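Local structure of geranyl diphosphate synthase small subunit (3QKC) at residues P105-E108 with L109-D113; T8-A11 with T12-D16; C176-K179 with E180-H184. The protein probably serves as the small, regulatory partner of geranyl diphosphate synthase, steering a catalytic large subunit to make the C10 monoterpene precursor. One frame throughout, in Å; residues are numbered along the deposited sequence.

Contact 1: residues P105-E108 with L109-D113; sequences PNIE and LLTGD
Pro105 O accepts a hydrogen bond from Leu109 N at 2.9 Å, in the first turn of helix 105-126. Proline suits this place because a first-turn nitrogen needs no hydrogen for an intrahelical bond. At Asn106 the carbonyl takes a weak bond from Leu110 N, but it also meets carbon: Leu110 CG lies 3.7 Å from Asn106 O. Leucine seldom turns CG between its own backbone nitrogen and carbonyl carbon; Leu110 does (chi1 66°), keeping its branches near the turn below, while packing on Val154 of the second subunit.

Ile107 O is gripped twice, by Thr111 N at 3.0 Å and by Thr111 OG1 at 2.7 Å, from opposite faces of the carbonyl plane. Such a threonine bonded back to the i-4 carbonyl is a classic way to bury a hydroxyl within a helix. In this all-alpha prenyltransferase fold helix 34-43 covers Thr111, and on another side of the helix Leu109 meets Leu109 of the second subunit. Were a valine to replace Thr111, Ile107 O would probably be left with the amide alone and a methyl forced close against it.

Glu108 O accepts Gly112 N at 3.1 Å, whereas the Glu108 carboxylate, on an extended chain, is hydrogen-bonded through OE2 to His101.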
loop_
_atom_site.group_PDB
_atom_site.type_symbol
_atom_site.label_atom_id
_atom_site.label_comp_id
_atom_site.label_asym_id
_atom_site.label_seq_id
_atom_site.Cartn_x
_atom_site.Cartn_y
_atom_site.Cartn_z
ATOM N N PRO A 105 -7.271 16.488 -10.540
ATOM C CA PRO A 105 -7.264 15.974 -9.178
ATOM C C PRO A 105 -7.695 14.506 -9.052
ATOM O O PRO A 105 -6.997 13.729 -8.393
ATOM C CB PRO A 105 -8.241 16.904 -8.458
ATOM C CG PRO A 105 -7.986 18.228 -9.117
ATOM C CD PRO A 105 -7.777 17.881 -10.584
ATOM N N ASN A 106 -8.806 14.125 -9.693
ATOM C CA ASN A 106 -9.311 12.754 -9.558
ATOM C C ASN A 106 -8.281 11.711 -9.989
ATOM O O ASN A 106 -8.174 10.653 -9.372
ATOM C CB ASN A 106 -10.671 12.542 -10.273
ATOM C CG ASN A 106 -10.667 13.010 -11.732
ATOM O OD1 ASN A 106 -9.613 13.227 -12.324
ATOM N ND2 ASN A 106 -11.853 13.157 -12.312
ATOM N N ILE A 107 -7.538 12.036 -11.046
ATOM C CA ILE A 107 -6.495 11.179 -11.597
ATOM C C ILE A 107 -5.268 11.102 -10.698
ATOM O O ILE A 107 -4.681 10.040 -10.522
ATOM C CB ILE A 107 -6.070 11.684 -13.009
ATOM C CG1 ILE A 107 -7.261 11.694 -13.981
ATOM C CG2 ILE A 107 -4.881 10.896 -13.571
ATOM C CD1 ILE A 107 -7.927 10.350 -14.153
ATOM N N GLU A 108 -4.865 12.235 -10.144
ATOM C CA GLU A 108 -3.787 12.238 -9.160
ATOM C C GLU A 108 -4.140 11.413 -7.927
ATOM O O GLU A 108 -3.267 10.767 -7.346
ATOM C CB GLU A 108 -3.401 13.663 -8.768
ATOM C CG GLU A 108 -2.682 14.423 -9.873
ATOM C CD GLU A 108 -2.407 15.881 -9.508
ATOM O OE1 GLU A 108 -2.992 16.372 -8.514
ATOM O OE2 GLU A 108 -1.590 16.529 -10.198
ATOM N N LEU A 109 -5.411 11.432 -7.535
ATOM C CA LEU A 109 -5.852 10.678 -6.341
ATOM C C LEU A 109 -5.676 9.169 -6.536
ATOM O O LEU A 109 -5.077 8.495 -5.723
ATOM C CB LEU A 109 -7.305 10.998 -5.984
ATOM C CG LEU A 109 -8.021 10.143 -4.921
ATOM C CD1 LEU A 109 -7.423 10.350 -3.516
ATOM C CD2 LEU A 109 -9.495 10.474 -4.913
ATOM N N LEU A 110 -6.192 8.653 -7.638
ATOM C CA LEU A 110 -6.110 7.231 -7.886
ATOM C C LEU A 110 -4.700 6.774 -8.256
ATOM O O LEU A 110 -4.295 5.665 -7.886
ATOM C CB LEU A 110 -7.161 6.814 -8.923
ATOM C CG LEU A 110 -7.107 7.281 -10.365
ATOM C CD1 LEU A 110 -6.203 6.357 -11.166
ATOM C CD2 LEU A 110 -8.511 7.282 -10.936
ATOM N N THR A 111 -3.944 7.621 -8.957
ATOM C CA THR A 111 -2.568 7.255 -9.297
ATOM C C THR A 111 -1.727 7.113 -8.038
ATOM O O THR A 111 -0.864 6.229 -7.963
ATOM C CB THR A 111 -1.868 8.281 -10.226
ATOM O OG1 THR A 111 -2.653 8.491 -11.396
ATOM C CG2 THR A 111 -0.512 7.747 -10.648
ATOM N N GLY A 112 -1.953 8.001 -7.068
ATOM C CA GLY A 112 -1.265 7.899 -5.777
ATOM C C GLY A 112 -1.640 6.585 -5.123
ATOM O O GLY A 112 -0.786 5.893 -4.580
ATOM N N ASP A 113 -2.929 6.239 -5.190
ATOM C CA ASP A 113 -3.410 4.971 -4.647
ATOM C C ASP A 113 -2.823 3.749 -5.302
ATOM O O ASP A 113 -2.567 2.741 -4.617
ATOM C CB ASP A 113 -4.931 4.932 -4.658
ATOM C CG ASP A 113 -5.510 5.821 -3.599
ATOM O OD1 ASP A 113 -4.707 6.443 -2.855
ATOM O OD2 ASP A 113 -6.743 5.890 -3.497
#

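Contact 2: residues T8-A11 with T12-D16; sequences TYRA and TIESD
This is an i to i+4 contact along the N-terminal helix 5-24, where one strip of side chains is pressed against helix 48-59 and another remains more open. On the buried strip Ile13 lays its terminal methyl over one face of Tyr9: Ile13 CD1 stands 3.7 Å from the centroid of the Tyr9 ring, in a CH-pi contact displaced toward the CE2 and CZ side. The extended end of the isoleucine (chi2 180°) is what carries CD1 that far. Tyrosine serves well here: its ring face receives Ile13, its side chain also packs on helix 248-255, and its hydroxyl bonds Glu58.

Arg10 and Glu14 form the familiar i, i+4 salt bridge of helices, linking successive turns. Both nitrogens converge on one oxygen: Arg10 NE lies 2.9 Å from Glu14 OE2 and Arg10 NH2 3.3 Å from the same Glu14 OE2. The oxygen sits almost in the guanidinium plane, yet the carboxylate is turned 83° against it, so NE arrives from above the carboxylate and NH2 on the syn lone pair. The other oxygen, Glu14 OE1, pairs with Arg46.

On the more exposed side Thr12 gives its hydroxyl an acceptor within the helix: Thr12 OG1 donates to Thr8 O at 2.7 Å, while Thr12 N reaches the opposite face of that carbonyl at 2.9 Å.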
loop_
_atom_site.group_PDB
_atom_site.type_symbol
_atom_site.label_atom_id
_atom_site.label_comp_id
_atom_site.label_asym_id
_atom_site.label_seq_id
_atom_site.Cartn_x
_atom_site.Cartn_y
_atom_site.Cartn_z
ATOM N N THR A 8 29.244 11.820 -7.740
ATOM C CA THR A 8 29.227 10.746 -8.725
ATOM C C THR A 8 28.567 9.507 -8.125
ATOM O O THR A 8 27.732 8.875 -8.764
ATOM C CB THR A 8 30.656 10.409 -9.224
ATOM O OG1 THR A 8 31.148 11.488 -10.034
ATOM C CG2 THR A 8 30.677 9.101 -10.039
ATOM N N TYR A 9 28.923 9.188 -6.884
ATOM C CA TYR A 9 28.367 8.026 -6.202
ATOM C C TYR A 9 26.858 8.163 -5.972
ATOM O O TYR A 9 26.107 7.220 -6.225
ATOM C CB TYR A 9 29.125 7.739 -4.896
ATOM C CG TYR A 9 28.616 6.538 -4.129
ATOM C CD1 TYR A 9 28.827 5.245 -4.598
ATOM C CD2 TYR A 9 27.924 6.701 -2.925
ATOM C CE1 TYR A 9 28.355 4.137 -3.890
ATOM C CE2 TYR A 9 27.456 5.601 -2.205
ATOM C CZ TYR A 9 27.673 4.326 -2.694
ATOM O OH TYR A 9 27.197 3.244 -1.995
ATOM N N ARG A 10 26.408 9.332 -5.517
ATOM C CA ARG A 10 24.979 9.541 -5.309
ATOM C C ARG A 10 24.238 9.479 -6.637
ATOM O O ARG A 10 23.248 8.766 -6.756
ATOM C CB ARG A 10 24.679 10.861 -4.594
ATOM C CG ARG A 10 23.204 10.970 -4.155
ATOM C CD ARG A 10 22.807 12.349 -3.665
ATOM N NE ARG A 10 21.344 12.498 -3.638
ATOM C CZ ARG A 10 20.662 13.304 -2.816
ATOM N NH1 ARG A 10 21.290 14.047 -1.913
ATOM N NH2 ARG A 10 19.333 13.357 -2.896
ATOM N N ALA A 11 24.736 10.219 -7.633
ATOM C CA ALA A 11 24.100 10.288 -8.947
ATOM C C ALA A 11 24.007 8.933 -9.664
ATOM O O ALA A 11 22.993 8.638 -10.289
ATOM C CB ALA A 11 24.801 11.321 -9.841
ATOM N N THR A 12 25.063 8.125 -9.595
ATOM C CA THR A 12 25.034 6.788 -10.192
ATOM C C THR A 12 23.949 5.905 -9.548
ATOM O O THR A 12 23.161 5.261 -10.248
ATOM C CB THR A 12 26.407 6.108 -10.128
ATOM O OG1 THR A 12 27.400 7.010 -10.629
ATOM C CG2 THR A 12 26.430 4.833 -10.981
ATOM N N ILE A 13 23.899 5.910 -8.217
ATOM C CA ILE A 13 22.828 5.254 -7.487
ATOM C C ILE A 13 21.470 5.706 -7.987
ATOM O O ILE A 13 20.613 4.887 -8.322
ATOM C CB ILE A 13 22.958 5.484 -5.977
ATOM C CG1 ILE A 13 24.219 4.771 -5.473
ATOM C CG2 ILE A 13 21.703 4.973 -5.265
ATOM C CD1 ILE A 13 24.508 4.895 -3.987
ATOM N N GLU A 14 21.292 7.019 -8.074
ATOM C CA GLU A 14 20.033 7.580 -8.518
ATOM C C GLU A 14 19.703 7.279 -9.967
ATOM O O GLU A 14 18.528 7.128 -10.308
ATOM C CB GLU A 14 19.968 9.070 -8.220
ATOM C CG GLU A 14 19.621 9.286 -6.762
ATOM C CD GLU A 14 19.661 10.737 -6.335
ATOM O OE1 GLU A 14 19.912 11.634 -7.182
ATOM O OE2 GLU A 14 19.421 10.962 -5.128
ATOM N N SER A 15 20.731 7.157 -10.798
ATOM C CA SER A 15 20.560 6.724 -12.180
ATOM C C SER A 15 20.137 5.255 -12.250
ATOM O O SER A 15 19.257 4.900 -13.033
ATOM C CB SER A 15 21.844 6.980 -12.989
ATOM O OG SER A 15 21.794 6.359 -14.273
ATOM N N ASP A 16 20.745 4.407 -11.417
ATOM C CA ASP A 16 20.393 2.987 -11.379
ATOM C C ASP A 16 18.953 2.786 -10.897
ATOM O O ASP A 16 18.215 1.954 -11.433
ATOM C CB ASP A 16 21.355 2.196 -10.489
ATOM C CG ASP A 16 22.731 2.032 -11.103
ATOM O OD1 ASP A 16 22.843 1.896 -12.337
ATOM O OD2 ASP A 16 23.715 2.020 -10.345
#

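Contact 3: residues C176-K179 with E180-H184; sequences CKKK and EGTLH
The backbone widens into a pi-type turn here, Gly181 N bonding Cys176 O, five residues back, at 2.7 Å in the carbonyl plane. The extra residue pushes Gly181 CA to 3.1 Å from Lys177 O, a CA-H...O contact; there is no room for a beta-carbon beside that oxygen, consistent with glycine at this place. Thr182 OG1 stands 3.1 Å from Lys177 O and equally far from Lys178 O, its single proton undecided between them; with OG1 beside its own nitrogen (chi1 -53°), the hydroxyl points back at the carbonyls of the preceding turn.

Glu180 folds back at chi2, bringing Glu180 OE1 to 3.5 Å from Lys179 CB. Lys179 carries its amine to a salt bridge with Glu160. Normal spacing resumes with Leu183 N on Lys179 O at 3.1 Å. On the next turn, His184 ND1 and His184 N share Glu180 O from opposite faces, and NE2 of the same ring bonds Ser48, holding the imidazole at both ends.

A pi-type turn of this kind within a long core helix recalls active trans-prenyltransferases, in which a lysine followed by threonine faces the substrate diphosphate; Lys179 probably occupies the equivalent lysine position, with glutamate next in line.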
loop_
_atom_site.group_PDB
_atom_site.type_symbol
_atom_site.label_atom_id
_atom_site.label_comp_id
_atom_site.label_asym_id
_atom_site.label_seq_id
_atom_site.Cartn_x
_atom_site.Cartn_y
_atom_site.Cartn_z
ATOM N N CYS A 176 8.780 16.626 10.535
ATOM C CA CYS A 176 9.975 16.264 9.764
ATOM C C CYS A 176 10.489 14.871 10.088
ATOM O O CYS A 176 10.873 14.107 9.196
ATOM C CB CYS A 176 11.084 17.286 9.972
ATOM S SG CYS A 176 10.757 18.859 9.161
ATOM N N LYS A 177 10.482 14.550 11.375
ATOM C CA LYS A 177 10.809 13.235 11.863
ATOM C C LYS A 177 9.863 12.168 11.322
ATOM O O LYS A 177 10.290 11.062 11.001
ATOM C CB LYS A 177 10.780 13.237 13.398
ATOM C CG LYS A 177 11.255 11.943 14.026
ATOM C CD LYS A 177 11.234 12.006 15.553
ATOM C CE LYS A 177 10.754 10.677 16.144
ATOM N NZ LYS A 177 10.740 10.725 17.655
ATOM N N LYS A 178 8.579 12.487 11.231
ATOM C CA LYS A 178 7.610 11.484 10.805
ATOM C C LYS A 178 7.588 11.292 9.284
ATOM O O LYS A 178 7.297 10.204 8.800
ATOM C CB LYS A 178 6.207 11.789 11.350
ATOM C CG LYS A 178 5.770 10.856 12.523
ATOM C CD LYS A 178 6.825 10.768 13.649
ATOM C CE LYS A 178 6.600 9.554 14.594
ATOM N NZ LYS A 178 7.084 8.237 14.027
ATOM N N LYS A 179 7.906 12.339 8.545
ATOM C CA LYS A 179 7.885 12.259 7.088
ATOM C C LYS A 179 9.280 11.954 6.554
ATOM O O LYS A 179 9.603 10.795 6.315
ATOM C CB LYS A 179 7.283 13.533 6.494
ATOM C CG LYS A 179 5.843 13.768 6.940
ATOM C CD LYS A 179 5.312 15.106 6.434
ATOM C CE LYS A 179 5.271 15.167 4.926
ATOM N NZ LYS A 179 5.019 16.561 4.428
ATOM N N GLU A 180 10.130 12.963 6.419
ATOM C CA GLU A 180 11.480 12.735 5.889
ATOM C C GLU A 180 12.294 11.823 6.799
ATOM O O GLU A 180 13.083 11.012 6.325
ATOM C CB GLU A 180 12.215 14.055 5.632
ATOM C CG GLU A 180 11.630 14.920 4.488
ATOM C CD GLU A 180 10.479 15.839 4.936
ATOM O OE1 GLU A 180 9.965 15.675 6.070
ATOM O OE2 GLU A 180 10.080 16.734 4.144
ATOM N N GLY A 181 12.078 11.937 8.111
ATOM C CA GLY A 181 12.776 11.095 9.067
ATOM C C GLY A 181 12.483 9.618 8.878
ATOM O O GLY A 181 13.399 8.799 8.742
ATOM N N THR A 182 11.200 9.266 8.874
ATOM C CA THR A 182 10.816 7.857 8.783
ATOM C C THR A 182 11.173 7.292 7.417
ATOM O O THR A 182 11.579 6.129 7.316
ATOM C CB THR A 182 9.319 7.643 9.127
ATOM O OG1 THR A 182 9.042 8.252 10.399
ATOM C CG2 THR A 182 8.991 6.158 9.231
ATOM N N LEU A 183 11.068 8.112 6.376
ATOM C CA LEU A 183 11.456 7.649 5.031
ATOM C C LEU A 183 12.928 7.241 4.965
ATOM O O LEU A 183 13.243 6.174 4.447
ATOM C CB LEU A 183 11.099 8.672 3.959
ATOM C CG LEU A 183 10.730 8.229 2.537
ATOM C CD1 LEU A 183 9.896 6.979 2.478
ATOM C CD2 LEU A 183 9.990 9.368 1.863
ATOM N N HIS A 184 13.826 8.050 5.527
ATOM C CA HIS A 184 15.249 7.681 5.541
ATOM C C HIS A 184 15.533 6.451 6.442
ATOM O O HIS A 184 16.309 5.558 6.072
ATOM C CB HIS A 184 16.101 8.876 5.957
ATOM C CG HIS A 184 16.243 9.926 4.895
ATOM N ND1 HIS A 184 15.195 10.724 4.484
ATOM C CD2 HIS A 184 17.324 10.319 4.172
ATOM C CE1 HIS A 184 15.626 11.558 3.552
ATOM N NE2 HIS A 184 16.914 11.341 3.353
#

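The three contacts are local turns of three different helices of one bundle and do not touch one another. Contact 1, at the dimer interface, and contact 2, on the N-terminal helix, are the farthest apart, their centres about 29 Å from each other. Contact 3 lies nearest the middle of the chain, its centre about 8 Å from that of the chain; its nearest atoms come within about 7 Å of contact 2 and about 13 Å of contact 1. Helix 48-59 joins contacts 2 and 3, since Ser48 touches Arg10 and bonds His184. Helix 68-85 likewise meets both contacts 1 and 3: Thr83 and His84 near the first, His78 and, weakly through Lys179, Glu85 near the second. That helix end probably matches the first aspartate-rich motif of active relatives, altered here.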